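Local coordinates for two-domain protein containing predicted PHP-like metal-dependent phosphoesterase (Bacteroides vulgatus ATCC 8482, PDB 3E38) that binds three zinc ions in a PHP-like domain, is probably a metal-dependent phosphoesterase, and carries a second, Ig-like domain, at residues G269-I274 with R306-I311. Residues are numbered along the deposited sequence; the frame is centred on the assembly and turned at random.
Sequences GVTLSI and RYTVRI
The Arg310 guanidinium lies with one face over the backbone of Gly269 and Val270; Val270 N sits above its centre. At its edge, in plane, Arg310 NH1 donates to Thr271 OG1 at 3.2 Å, nearly straight at 170°. A bend at chi2 (77°) folds the arginine back across the neighbouring strand. Its NH2 bonds to Asn266 OD1. The Tyr307 ring meets Ile274 O at its edge, CD1 3.7 Å from that oxygen; its OH bonds to Lys302 N. Strands 269-274 and 306-311 run antiparallel, the central pair of their sheet. Val270–Ile311, Leu272–Val309 and Ile274–Tyr307 are hydrogen-bonded pairs, with Leu272 N 2.6 Å from Val309 O. On the Leu272 face, Leu272 CD1 touches Ile311 CD1 (3.7 Å) and Ile274 CD1 touches Val309 CG2 (4.0 Å). Ile341, from the facing sheet, and Leu343 pack on this side, as in an Ig-like beta sandwich. On the other face, Thr271 CG2 meets Thr308 CG2 at 3.7 Å. A valine at Thr271 would probably cost Arg310 NH1 this acceptor, leaving the guanidinium less firmly held. The chemistry is thus divided: apolar branches face the domain interior, while the opposite face carries hydroxyls and a guanidinium held at two nitrogens, NH1 by Thr271 and NH2 by Asn266.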
loop_
_atom_site.group_PDB
_atom_site.type_symbol
_atom_site.label_atom_id
_atom_site.label_comp_id
_atom_site.label_asym_id
_atom_site.label_seq_id
_atom_site.Cartn_x
_atom_site.Cartn_y
_atom_site.Cartn_z
ATOM N N GLY B 269 -31.040 -27.790 3.810
ATOM C CA GLY B 269 -30.722 -26.590 3.014
ATOM C C GLY B 269 -29.801 -26.806 1.833
ATOM O O GLY B 269 -29.512 -27.931 1.438
ATOM N N VAL B 270 -29.328 -25.696 1.283
ATOM C CA VAL B 270 -28.478 -25.710 0.084
ATOM C C VAL B 270 -27.187 -24.971 0.335
ATOM O O VAL B 270 -27.153 -23.951 1.024
ATOM C CB VAL B 270 -29.218 -25.077 -1.149
ATOM C CG1 VAL B 270 -28.314 -24.958 -2.392
ATOM C CG2 VAL B 270 -30.465 -25.867 -1.486
ATOM N N THR B 271 -26.117 -25.513 -0.217
ATOM C CA THR B 271 -24.803 -24.875 -0.108
ATOM C C THR B 271 -24.388 -24.360 -1.466
ATOM O O THR B 271 -24.355 -25.113 -2.436
ATOM C CB THR B 271 -23.758 -25.828 0.448
ATOM O OG1 THR B 271 -24.083 -26.090 1.811
ATOM C CG2 THR B 271 -22.367 -25.212 0.382
ATOM N N LEU B 272 -24.133 -23.059 -1.522
ATOM C CA LEU B 272 -23.684 -22.387 -2.742
ATOM C C LEU B 272 -22.237 -21.946 -2.653
ATOM O O LEU B 272 -21.644 -21.857 -1.588
ATOM C CB LEU B 272 -24.537 -21.133 -3.024
ATOM C CG LEU B 272 -26.056 -21.269 -3.204
ATOM C CD1 LEU B 272 -26.710 -19.888 -3.303
ATOM C CD2 LEU B 272 -26.362 -22.112 -4.424
ATOM N N SER B 273 -21.649 -21.715 -3.808
ATOM C CA SER B 273 -20.338 -21.068 -3.842
ATOM C C SER B 273 -20.496 -19.899 -4.780
ATOM O O SER B 273 -20.703 -20.097 -5.978
ATOM C CB SER B 273 -19.195 -21.978 -4.319
ATOM O OG SER B 273 -19.222 -22.142 -5.738
ATOM N N ILE B 274 -20.421 -18.693 -4.226
ATOM C CA ILE B 274 -20.529 -17.462 -5.014
ATOM C C ILE B 274 -19.183 -16.757 -5.140
ATOM O O ILE B 274 -18.517 -16.463 -4.174
ATOM C CB ILE B 274 -21.529 -16.527 -4.384
ATOM C CG1 ILE B 274 -22.817 -17.299 -4.121
ATOM C CG2 ILE B 274 -21.767 -15.325 -5.275
ATOM C CD1 ILE B 274 -23.874 -16.484 -3.473
ATOM N N ARG B 306 -14.012 -16.050 -3.694
ATOM C CA ARG B 306 -15.060 -17.085 -3.683
ATOM C C ARG B 306 -15.584 -17.315 -2.293
ATOM O O ARG B 306 -14.836 -17.480 -1.356
ATOM C CB ARG B 306 -14.521 -18.411 -4.206
ATOM C CG ARG B 306 -15.570 -19.542 -4.274
ATOM C CD ARG B 306 -14.952 -20.866 -4.663
ATOM N NE ARG B 306 -14.071 -21.369 -3.604
ATOM C CZ ARG B 306 -12.740 -21.275 -3.599
ATOM N NH1 ARG B 306 -12.123 -20.713 -4.633
ATOM N NH2 ARG B 306 -12.026 -21.752 -2.565
ATOM N N TYR B 307 -16.897 -17.295 -2.168
ATOM C CA TYR B 307 -17.545 -17.538 -0.879
ATOM C C TYR B 307 -18.429 -18.764 -0.890
ATOM O O TYR B 307 -19.061 -19.081 -1.902
ATOM C CB TYR B 307 -18.421 -16.355 -0.513
ATOM C CG TYR B 307 -17.663 -15.082 -0.362
ATOM C CD1 TYR B 307 -17.361 -14.298 -1.471
ATOM C CD2 TYR B 307 -17.240 -14.661 0.883
ATOM C CE1 TYR B 307 -16.649 -13.130 -1.339
ATOM C CE2 TYR B 307 -16.514 -13.485 1.031
ATOM C CZ TYR B 307 -16.224 -12.726 -0.084
ATOM O OH TYR B 307 -15.524 -11.557 0.055
ATOM N N THR B 308 -18.453 -19.444 0.256
ATOM C CA THR B 308 -19.361 -20.572 0.489
ATOM C C THR B 308 -20.548 -20.050 1.267
ATOM O O THR B 308 -20.435 -19.527 2.364
ATOM C CB THR B 308 -18.709 -21.678 1.269
ATOM O OG1 THR B 308 -17.432 -21.958 0.697
ATOM C CG2 THR B 308 -19.586 -22.940 1.253
ATOM N N VAL B 309 -21.705 -20.190 0.677
ATOM C CA VAL B 309 -22.918 -19.654 1.256
ATOM C C VAL B 309 -23.945 -20.756 1.465
ATOM O O VAL B 309 -24.371 -21.434 0.530
ATOM C CB VAL B 309 -23.464 -18.550 0.329
ATOM C CG1 VAL B 309 -24.746 -17.947 0.862
ATOM C CG2 VAL B 309 -22.400 -17.490 0.152
ATOM N N ARG B 310 -24.308 -20.938 2.722
ATOM C CA ARG B 310 -25.297 -21.934 3.086
ATOM C C ARG B 310 -26.634 -21.268 3.282
ATOM O O ARG B 310 -26.757 -20.238 3.942
ATOM C CB ARG B 310 -24.875 -22.673 4.360
ATOM C CG ARG B 310 -25.908 -23.704 4.898
ATOM C CD ARG B 310 -25.947 -25.037 4.129
ATOM N NE ARG B 310 -26.934 -25.963 4.698
ATOM C CZ ARG B 310 -27.200 -27.174 4.209
ATOM N NH1 ARG B 310 -26.553 -27.632 3.143
ATOM N NH2 ARG B 310 -28.123 -27.931 4.783
ATOM N N ILE B 311 -27.631 -21.859 2.660
ATOM C CA ILE B 311 -29.012 -21.416 2.808
ATOM C C ILE B 311 -29.788 -22.545 3.475
ATOM O O ILE B 311 -29.922 -23.637 2.928
ATOM C CB ILE B 311 -29.696 -21.060 1.464
ATOM C CG1 ILE B 311 -28.994 -19.892 0.763
ATOM C CG2 ILE B 311 -31.175 -20.705 1.721
ATOM C CD1 ILE B 311 -27.600 -20.170 0.309
#